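PDB 5C5V: acidocalcisomal pyrophosphatase from Trypanosoma brucei brucei, which probably hydrolyses inorganic pyrophosphate to phosphate with the help of bound magnesium ions. Local coordinates for residues Asn150-Cys156 with Gln237-Val243; Val111-Phe115 with Gln125-Trp129. All coordinates share one frame; numbering follows the deposited sequence.

Interaction 1: Asn150-Cys156 with Gln237-Val243; sequences NRYNFIC and QVSAVKV
Asn150 meets the backbone of Val243 with both ends of its side-chain amide. OD1 of Asn150 accepts from Val243 N at 2.8 Å, and this donor is tilted from the carbonyl plane of the amide. ND2 of Asn150 gives a nearly straight bond to Val243 O at 2.9 Å, which lies in the amide plane and on a lone pair of the acceptor. The amide thus takes the place of a backbone pair just before strand 152-156 begins, and the two bonds fix its rotation. With chi1 at -170°, CG is anti to the backbone N and the amide reaches across to strand 238-251. CG of Lys242 crosses beside it, 3.3 Å from Asn150 ND2.

Beyond these two bonds the backbones pair directly. Tyr152 and Val241 exchange two bonds, with Val241 N 2.8 Å from Tyr152 O. Phe154 and Ser239 exchange two longer ones. Cys156 N then donates to Gln237 O at 2.9 Å.

Tyr152, Phe154 and Val241 lie on one face of the sheet. CG1 of Val241 packs against Phe154 CB at 3.6 Å. The CD2 side of the Tyr152 ring meets Val243 CG2, also at 3.6 Å. Met320 and Ile323 of helix 316-336 cover Tyr152, while Ala225 of strand 224-227 touches Phe154. On the other face, Ile155 and Val238 run alongside each other, CG1 of Ile155 4.1 Å from CG2 of Val238. Asn153 OD1 comes near Val238 CG1, and its ND2 is held by Pro133 O. Thr142 of the second subunit packs on Asn153 and Val238.

This is an antiparallel strand pair, set at 124° between strand directions, in the mixed sheet of the PPase domain, consistent with the beta barrel of soluble family I pyrophosphatases.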
ATOM      1  N   ASN A 150      10.783  10.845  14.169  1.00 60.44           N
ATOM      2  CA  ASN A 150       9.646  11.608  13.670  1.00 58.47           C
ATOM      3  C   ASN A 150       8.395  10.849  14.029  1.00 57.60           C
ATOM      4  O   ASN A 150       7.745  10.264  13.172  1.00 56.95           O
ATOM      5  CB  ASN A 150       9.729  11.830  12.157  1.00 57.56           C
ATOM      6  CG  ASN A 150       8.670  12.833  11.633  1.00 56.18           C
ATOM      7  OD1 ASN A 150       7.723  13.197  12.334  1.00 55.59           O
ATOM      8  ND2 ASN A 150       8.825  13.246  10.386  1.00 55.51           N
ATOM      9  N   ARG A 151       8.069  10.840  15.311  1.00 57.51           N
ATOM     10  CA  ARG A 151       6.923  10.097  15.779  1.00 56.90           C
ATOM     11  C   ARG A 151       6.280  10.928  16.878  1.00 56.85           C
ATOM     12  O   ARG A 151       6.805  11.028  17.994  1.00 57.72           O
ATOM     13  CB  ARG A 151       7.325   8.704  16.275  1.00 57.90           C
ATOM     14  CG  ARG A 151       6.136   7.777  16.534  1.00 57.44           C
ATOM     15  CD  ARG A 151       6.561   6.336  16.930  1.00 58.28           C
ATOM     16  NE  ARG A 151       6.856   5.533  15.744  1.00 59.31           N
ATOM     17  CZ  ARG A 151       5.988   4.734  15.101  1.00 58.38           C
ATOM     18  NH1 ARG A 151       4.731   4.581  15.528  1.00 56.88           N
ATOM     19  NH2 ARG A 151       6.402   4.060  14.030  1.00 58.39           N
ATOM     20  N   TYR A 152       5.162  11.554  16.528  1.00 53.58           N
ATOM     21  CA  TYR A 152       4.463  12.486  17.390  1.00 53.26           C
ATOM     22  C   TYR A 152       3.077  11.995  17.750  1.00 53.01           C
ATOM     23  O   TYR A 152       2.410  11.380  16.942  1.00 52.59           O
ATOM     24  CB  TYR A 152       4.345  13.847  16.699  1.00 52.77           C
ATOM     25  CG  TYR A 152       5.658  14.548  16.461  1.00 53.38           C
ATOM     26  CD1 TYR A 152       6.147  15.464  17.391  1.00 54.13           C
ATOM     27  CD2 TYR A 152       6.413  14.297  15.323  1.00 53.13           C
ATOM     28  CE1 TYR A 152       7.349  16.119  17.188  1.00 54.68           C
ATOM     29  CE2 TYR A 152       7.615  14.946  15.105  1.00 53.84           C
ATOM     30  CZ  TYR A 152       8.085  15.859  16.046  1.00 54.71           C
ATOM     31  OH  TYR A 152       9.283  16.518  15.859  1.00 55.06           O
ATOM     32  N   ASN A 153       2.615  12.292  18.950  1.00 52.46           N
ATOM     33  CA  ASN A 153       1.233  11.989  19.271  1.00 52.39           C
ATOM     34  C   ASN A 153       0.309  13.084  18.764  1.00 52.09           C
ATOM     35  O   ASN A 153       0.551  14.273  18.980  1.00 52.30           O
ATOM     36  CB  ASN A 153       1.048  11.779  20.766  1.00 53.03           C
ATOM     37  CG  ASN A 153       1.288  10.346  21.169  1.00 53.47           C
ATOM     38  OD1 ASN A 153       0.934   9.428  20.432  1.00 53.06           O
ATOM     39  ND2 ASN A 153       1.914  10.142  22.320  1.00 54.09           N
ATOM     40  N   PHE A 154      -0.741  12.654  18.074  1.00 51.92           N
ATOM     41  CA  PHE A 154      -1.730  13.543  17.494  1.00 51.58           C
ATOM     42  C   PHE A 154      -3.048  13.283  18.187  1.00 52.05           C
ATOM     43  O   PHE A 154      -3.511  12.143  18.253  1.00 52.06           O
ATOM     44  CB  PHE A 154      -1.832  13.310  15.971  1.00 50.81           C
ATOM     45  CG  PHE A 154      -3.069  13.905  15.310  1.00 50.75           C
ATOM     46  CD1 PHE A 154      -3.126  15.250  14.982  1.00 50.86           C
ATOM     47  CD2 PHE A 154      -4.148  13.105  14.970  1.00 50.73           C
ATOM     48  CE1 PHE A 154      -4.260  15.795  14.332  1.00 51.02           C
ATOM     49  CE2 PHE A 154      -5.282  13.640  14.320  1.00 50.64           C
ATOM     50  CZ  PHE A 154      -5.338  14.984  14.009  1.00 50.70           C
ATOM     51  N   ILE A 155      -3.639  14.332  18.734  1.00 49.82           N
ATOM     52  CA  ILE A 155      -4.961  14.206  19.322  1.00 50.46           C
ATOM     53  C   ILE A 155      -6.004  14.644  18.319  1.00 50.49           C
ATOM     54  O   ILE A 155      -6.048  15.818  17.942  1.00 50.69           O
ATOM     55  CB  ILE A 155      -5.102  15.044  20.598  1.00 51.80           C
ATOM     56  CG1 ILE A 155      -4.017  14.648  21.604  1.00 51.95           C
ATOM     57  CG2 ILE A 155      -6.505  14.887  21.184  1.00 52.76           C
ATOM     58  CD1 ILE A 155      -3.806  15.667  22.699  1.00 53.11           C
ATOM     59  N   CYS A 156      -6.831  13.709  17.868  1.00 51.09           N
ATOM     60  CA  CYS A 156      -7.887  14.055  16.930  1.00 51.34           C
ATOM     61  C   CYS A 156      -9.077  14.686  17.646  1.00 52.64           C
ATOM     62  O   CYS A 156      -9.721  14.057  18.480  1.00 53.69           O
ATOM     63  CB  CYS A 156      -8.350  12.829  16.144  1.00 50.63           C
ATOM     64  SG  CYS A 156      -9.678  13.199  14.958  1.00 51.07           S
ATOM     65  N   GLN A 237      -9.471  10.404  19.695  1.00 55.93           N
ATOM     66  CA  GLN A 237      -8.510   9.339  19.417  1.00 54.88           C
ATOM     67  C   GLN A 237      -7.086   9.899  19.284  1.00 54.51           C
ATOM     68  O   GLN A 237      -6.877  10.949  18.683  1.00 54.27           O
ATOM     69  CB  GLN A 237      -8.904   8.572  18.145  1.00 54.08           C
ATOM     70  CG  GLN A 237      -7.871   7.541  17.714  1.00 53.05           C
ATOM     71  CD  GLN A 237      -8.350   6.647  16.579  1.00 52.86           C
ATOM     72  OE1 GLN A 237      -9.499   6.739  16.124  1.00 52.88           O
ATOM     73  NE2 GLN A 237      -7.475   5.754  16.131  1.00 52.38           N
ATOM     74  N   VAL A 238      -6.117   9.204  19.870  1.00 54.31           N
ATOM     75  CA  VAL A 238      -4.726   9.637  19.835  1.00 54.03           C
ATOM     76  C   VAL A 238      -3.902   8.622  19.067  1.00 53.45           C
ATOM     77  O   VAL A 238      -3.980   7.432  19.340  1.00 53.73           O
ATOM     78  CB  VAL A 238      -4.136   9.793  21.271  1.00 55.20           C
ATOM     79  CG1 VAL A 238      -2.706  10.313  21.208  1.00 54.93           C
ATOM     80  CG2 VAL A 238      -5.020  10.707  22.129  1.00 55.80           C
ATOM     81  N   SER A 239      -3.099   9.064  18.112  1.00 55.01           N
ATOM     82  CA  SER A 239      -2.308   8.093  17.380  1.00 54.50           C
ATOM     83  C   SER A 239      -1.011   8.683  16.874  1.00 54.40           C
ATOM     84  O   SER A 239      -0.864   9.896  16.766  1.00 54.31           O
ATOM     85  CB  SER A 239      -3.109   7.521  16.221  1.00 54.01           C
ATOM     86  OG  SER A 239      -3.542   8.572  15.373  1.00 54.25           O
ATOM     87  N   ALA A 240      -0.067   7.801  16.581  1.00 53.33           N
ATOM     88  CA  ALA A 240       1.273   8.215  16.226  1.00 53.72           C
ATOM     89  C   ALA A 240       1.313   8.713  14.795  1.00 53.29           C
ATOM     90  O   ALA A 240       0.813   8.052  13.877  1.00 52.85           O
ATOM     91  CB  ALA A 240       2.251   7.058  16.425  1.00 54.40           C
ATOM     92  N   VAL A 241       1.889   9.892  14.601  1.00 53.37           N
ATOM     93  CA  VAL A 241       1.963  10.455  13.262  1.00 52.81           C
ATOM     94  C   VAL A 241       3.366  10.908  12.925  1.00 53.33           C
ATOM     95  O   VAL A 241       4.213  11.105  13.800  1.00 54.06           O
ATOM     96  CB  VAL A 241       1.006  11.659  13.067  1.00 52.31           C
ATOM     97  CG1 VAL A 241      -0.424  11.277  13.396  1.00 52.04           C
ATOM     98  CG2 VAL A 241       1.474  12.867  13.868  1.00 52.60           C
ATOM     99  N   LYS A 242       3.591  11.061  11.630  1.00 55.22           N
ATOM    100  CA  LYS A 242       4.833  11.560  11.071  1.00 55.48           C
ATOM    101  C   LYS A 242       4.601  12.948  10.499  1.00 54.69           C
ATOM    102  O   LYS A 242       3.713  13.141   9.685  1.00 54.06           O
ATOM    103  CB  LYS A 242       5.348  10.615   9.985  1.00 55.72           C
ATOM    104  CG  LYS A 242       6.545  11.145   9.238  1.00 56.31           C
ATOM    105  CD  LYS A 242       7.332  10.026   8.585  1.00 57.09           C
ATOM    106  CE  LYS A 242       6.915   9.803   7.158  1.00 56.65           C
ATOM    107  NZ  LYS A 242       7.858   8.823   6.520  1.00 58.03           N
ATOM    108  N   VAL A 243       5.404  13.910  10.929  1.00 53.29           N
ATOM    109  CA  VAL A 243       5.279  15.289  10.482  1.00 52.68           C
ATOM    110  C   VAL A 243       5.939  15.495   9.113  1.00 52.74           C
ATOM    111  O   VAL A 243       7.078  15.077   8.909  1.00 53.49           O
ATOM    112  CB  VAL A 243       5.909  16.241  11.514  1.00 53.51           C
ATOM    113  CG1 VAL A 243       6.227  17.597  10.892  1.00 53.24           C
ATOM    114  CG2 VAL A 243       5.014  16.359  12.743  1.00 53.35           C
TER

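Interaction 2: Val111-Phe115 with Gln125-Trp129; sequences VLYFF and QVSPW
Tyr113 CG sits anti to its own carbonyl carbon (chi1 -68°), and this turns one ring face to Pro128. CB of Pro128 stands over the ring centre, 3.8 Å from the Tyr113 centroid, in a CH-pi contact. In Phe115 the same kind of torsion (chi1 -81°) offers a ring face to Val126. CG1 of Val126 stands over that face, 3.6 Å from Phe115 CG, in a second CH-pi contact. The Phe114 ring covers the start of the Gln125 side chain, with CE1 of Phe114 3.7 Å from Gln125 CB.

One direct backbone bond joins the two segments; Arg124 adds another at Phe115. The bond from Val126 N to Tyr113 O, 2.9 Å, is almost straight at hydrogen (173°), but the donor stands above the carbonyl plane. A water bridges where the strands part. It accepts from Tyr113 N and Gln125 NE2 and donates to Val126 O at 2.8 Å.

Gly236 O takes a hydrogen bond from Tyr113 OH. Val140 of the second subunit touches Phe115. Ser127 sits at the N-cap of the short helix 128-131, its OG accepting a weak bond from Trp129 N. The contact forms the splaying end of the beta hairpin 110-117/123-126, where the chain leaves a three-stranded antiparallel sheet for a short helix.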
ATOM      1  N   VAL A 111     -15.247  14.964  26.556  1.00 59.99           N
ATOM      2  CA  VAL A 111     -14.437  13.763  26.444  1.00 58.03           C
ATOM      3  C   VAL A 111     -13.298  13.839  27.451  1.00 58.08           C
ATOM      4  O   VAL A 111     -12.411  14.682  27.337  1.00 57.53           O
ATOM      5  CB  VAL A 111     -13.859  13.573  25.037  1.00 56.35           C
ATOM      6  CG1 VAL A 111     -13.100  12.264  24.983  1.00 54.77           C
ATOM      7  CG2 VAL A 111     -14.974  13.607  23.983  1.00 56.25           C
ATOM      8  N   LEU A 112     -13.341  12.953  28.440  1.00 59.18           N
ATOM      9  CA  LEU A 112     -12.375  12.954  29.526  1.00 59.25           C
ATOM     10  C   LEU A 112     -11.311  11.892  29.322  1.00 57.56           C
ATOM     11  O   LEU A 112     -11.589  10.835  28.754  1.00 56.68           O
ATOM     12  CB  LEU A 112     -13.073  12.728  30.877  1.00 60.75           C
ATOM     13  CG  LEU A 112     -13.910  13.886  31.420  1.00 62.70           C
ATOM     14  CD1 LEU A 112     -15.041  14.195  30.462  1.00 63.16           C
ATOM     15  CD2 LEU A 112     -14.440  13.589  32.833  1.00 63.93           C
ATOM     16  N   TYR A 113     -10.101  12.186  29.802  1.00 59.56           N
ATOM     17  CA  TYR A 113      -8.966  11.285  29.691  1.00 58.25           C
ATOM     18  C   TYR A 113      -8.472  10.818  31.053  1.00 58.87           C
ATOM     19  O   TYR A 113      -8.450  11.580  32.022  1.00 60.04           O
ATOM     20  CB  TYR A 113      -7.825  11.955  28.935  1.00 57.20           C
ATOM     21  CG  TYR A 113      -8.132  12.195  27.468  1.00 56.47           C
ATOM     22  CD1 TYR A 113      -7.568  11.404  26.473  1.00 55.06           C
ATOM     23  CD2 TYR A 113      -8.991  13.216  27.087  1.00 57.08           C
ATOM     24  CE1 TYR A 113      -7.856  11.629  25.120  1.00 54.24           C
ATOM     25  CE2 TYR A 113      -9.285  13.446  25.769  1.00 56.26           C
ATOM     26  CZ  TYR A 113      -8.717  12.654  24.787  1.00 54.88           C
ATOM     27  OH  TYR A 113      -9.024  12.914  23.485  1.00 54.04           O
ATOM     28  N   PHE A 114      -8.078   9.553  31.117  1.00 59.80           N
ATOM     29  CA  PHE A 114      -7.528   8.978  32.324  1.00 60.03           C
ATOM     30  C   PHE A 114      -6.271   8.180  32.041  1.00 59.13           C
ATOM     31  O   PHE A 114      -6.004   7.796  30.907  1.00 58.19           O
ATOM     32  CB  PHE A 114      -8.553   8.075  32.998  1.00 60.61           C
ATOM     33  CG  PHE A 114      -9.815   8.776  33.386  1.00 62.16           C
ATOM     34  CD1 PHE A 114     -10.024   9.167  34.701  1.00 63.26           C
ATOM     35  CD2 PHE A 114     -10.799   9.041  32.439  1.00 62.20           C
ATOM     36  CE1 PHE A 114     -11.185   9.810  35.067  1.00 64.44           C
ATOM     37  CE2 PHE A 114     -11.965   9.686  32.802  1.00 63.54           C
ATOM     38  CZ  PHE A 114     -12.157  10.074  34.123  1.00 64.55           C
ATOM     39  N   PHE A 115      -5.509   7.926  33.093  1.00 62.19           N
ATOM     40  CA  PHE A 115      -4.447   6.938  33.058  1.00 61.55           C
ATOM     41  C   PHE A 115      -4.878   5.780  33.924  1.00 61.94           C
ATOM     42  O   PHE A 115      -5.364   5.974  35.033  1.00 62.87           O
ATOM     43  CB  PHE A 115      -3.114   7.491  33.568  1.00 61.64           C
ATOM     44  CG  PHE A 115      -2.356   8.278  32.549  1.00 61.10           C
ATOM     45  CD1 PHE A 115      -2.923   8.572  31.325  1.00 60.23           C
ATOM     46  CD2 PHE A 115      -1.070   8.708  32.804  1.00 60.99           C
ATOM     47  CE1 PHE A 115      -2.221   9.289  30.388  1.00 59.78           C
ATOM     48  CE2 PHE A 115      -0.369   9.430  31.861  1.00 60.49           C
ATOM     49  CZ  PHE A 115      -0.944   9.720  30.655  1.00 59.55           C
ATOM     50  N   GLN A 125      -7.484  10.876  36.552  1.00 59.97           N
ATOM     51  CA  GLN A 125      -7.794  11.713  35.409  1.00 59.73           C
ATOM     52  C   GLN A 125      -6.542  12.494  35.041  1.00 59.00           C
ATOM     53  O   GLN A 125      -5.769  12.893  35.925  1.00 59.33           O
ATOM     54  CB  GLN A 125      -8.969  12.647  35.695  1.00 61.15           C
ATOM     55  CG  GLN A 125      -9.402  13.429  34.485  1.00 60.89           C
ATOM     56  CD  GLN A 125     -10.678  14.207  34.699  1.00 62.41           C
ATOM     57  OE1 GLN A 125     -11.293  14.137  35.755  1.00 63.73           O
ATOM     58  NE2 GLN A 125     -11.072  14.969  33.694  1.00 62.35           N
ATOM     59  N   VAL A 126      -6.345  12.685  33.734  1.00 58.90           N
ATOM     60  CA  VAL A 126      -5.204  13.424  33.214  1.00 57.97           C
ATOM     61  C   VAL A 126      -5.655  14.418  32.152  1.00 57.88           C
ATOM     62  O   VAL A 126      -6.816  14.414  31.722  1.00 58.07           O
ATOM     63  CB  VAL A 126      -4.143  12.498  32.585  1.00 56.74           C
ATOM     64  CG1 VAL A 126      -3.674  11.452  33.593  1.00 57.01           C
ATOM     65  CG2 VAL A 126      -4.689  11.815  31.336  1.00 55.69           C
ATOM     66  N   SER A 127      -4.730  15.262  31.716  1.00 55.33           N
ATOM     67  CA  SER A 127      -5.026  16.222  30.665  1.00 54.85           C
ATOM     68  C   SER A 127      -4.482  15.739  29.329  1.00 53.09           C
ATOM     69  O   SER A 127      -3.302  15.430  29.228  1.00 52.55           O
ATOM     70  CB  SER A 127      -4.439  17.587  31.000  1.00 54.92           C
ATOM     71  OG  SER A 127      -4.472  18.409  29.844  1.00 54.30           O
ATOM     72  N   PRO A 128      -5.338  15.670  28.298  1.00 54.36           N
ATOM     73  CA  PRO A 128      -4.834  15.272  26.979  1.00 52.67           C
ATOM     74  C   PRO A 128      -3.769  16.251  26.497  1.00 51.99           C
ATOM     75  O   PRO A 128      -2.842  15.883  25.798  1.00 51.28           O
ATOM     76  CB  PRO A 128      -6.078  15.345  26.094  1.00 52.80           C
ATOM     77  CG  PRO A 128      -6.942  16.340  26.759  1.00 54.08           C
ATOM     78  CD  PRO A 128      -6.743  16.102  28.232  1.00 55.13           C
ATOM     79  N   TRP A 129      -3.908  17.505  26.897  1.00 52.18           N
ATOM     80  CA  TRP A 129      -2.945  18.546  26.572  1.00 51.48           C
ATOM     81  C   TRP A 129      -1.606  18.362  27.303  1.00 51.90           C
ATOM     82  O   TRP A 129      -0.546  18.350  26.682  1.00 51.17           O
ATOM     83  CB  TRP A 129      -3.560  19.899  26.917  1.00 52.34           C
ATOM     84  CG  TRP A 129      -2.780  21.094  26.492  1.00 51.86           C
ATOM     85  CD1 TRP A 129      -1.736  21.132  25.615  1.00 50.78           C
ATOM     86  CD2 TRP A 129      -2.992  22.443  26.928  1.00 52.40           C
ATOM     87  NE1 TRP A 129      -1.286  22.426  25.470  1.00 50.81           N
ATOM     88  CE2 TRP A 129      -2.033  23.249  26.275  1.00 51.82           C
ATOM     89  CE3 TRP A 129      -3.895  23.046  27.811  1.00 53.49           C
ATOM     90  CZ2 TRP A 129      -1.951  24.626  26.483  1.00 51.88           C
ATOM     91  CZ3 TRP A 129      -3.809  24.407  28.017  1.00 53.95           C
ATOM     92  CH2 TRP A 129      -2.848  25.184  27.349  1.00 53.09           C
TER
HETATM   93  O   HOH W   1      -9.501  14.855  30.971  1.00 55.98           O

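How the interactions relate
Interaction 2 closes before interaction 1 opens along the chain, and their centres lie 16 Å apart. They meet through the face of strand 152-156 that carries Ile155. CD1 of Ile155 is 3.3 Å from Pro128 O, and its CG2 is 3.9 Å from Tyr113 OH. Tyr113 CE1 also approaches Val238 CG2 at 4.2 Å. The hairpin of interaction 2 therefore packs against the mixed sheet of interaction 1. Neither contact supplies a residue of the ligand pocket. The Phe154 side chain is about 10 Å from bound imidodiphosphoric acid and about 8 Å from the side chain of the magnesium ligand Asp224. The Pro128 side chain is about 14 Å from imidodiphosphoric acid.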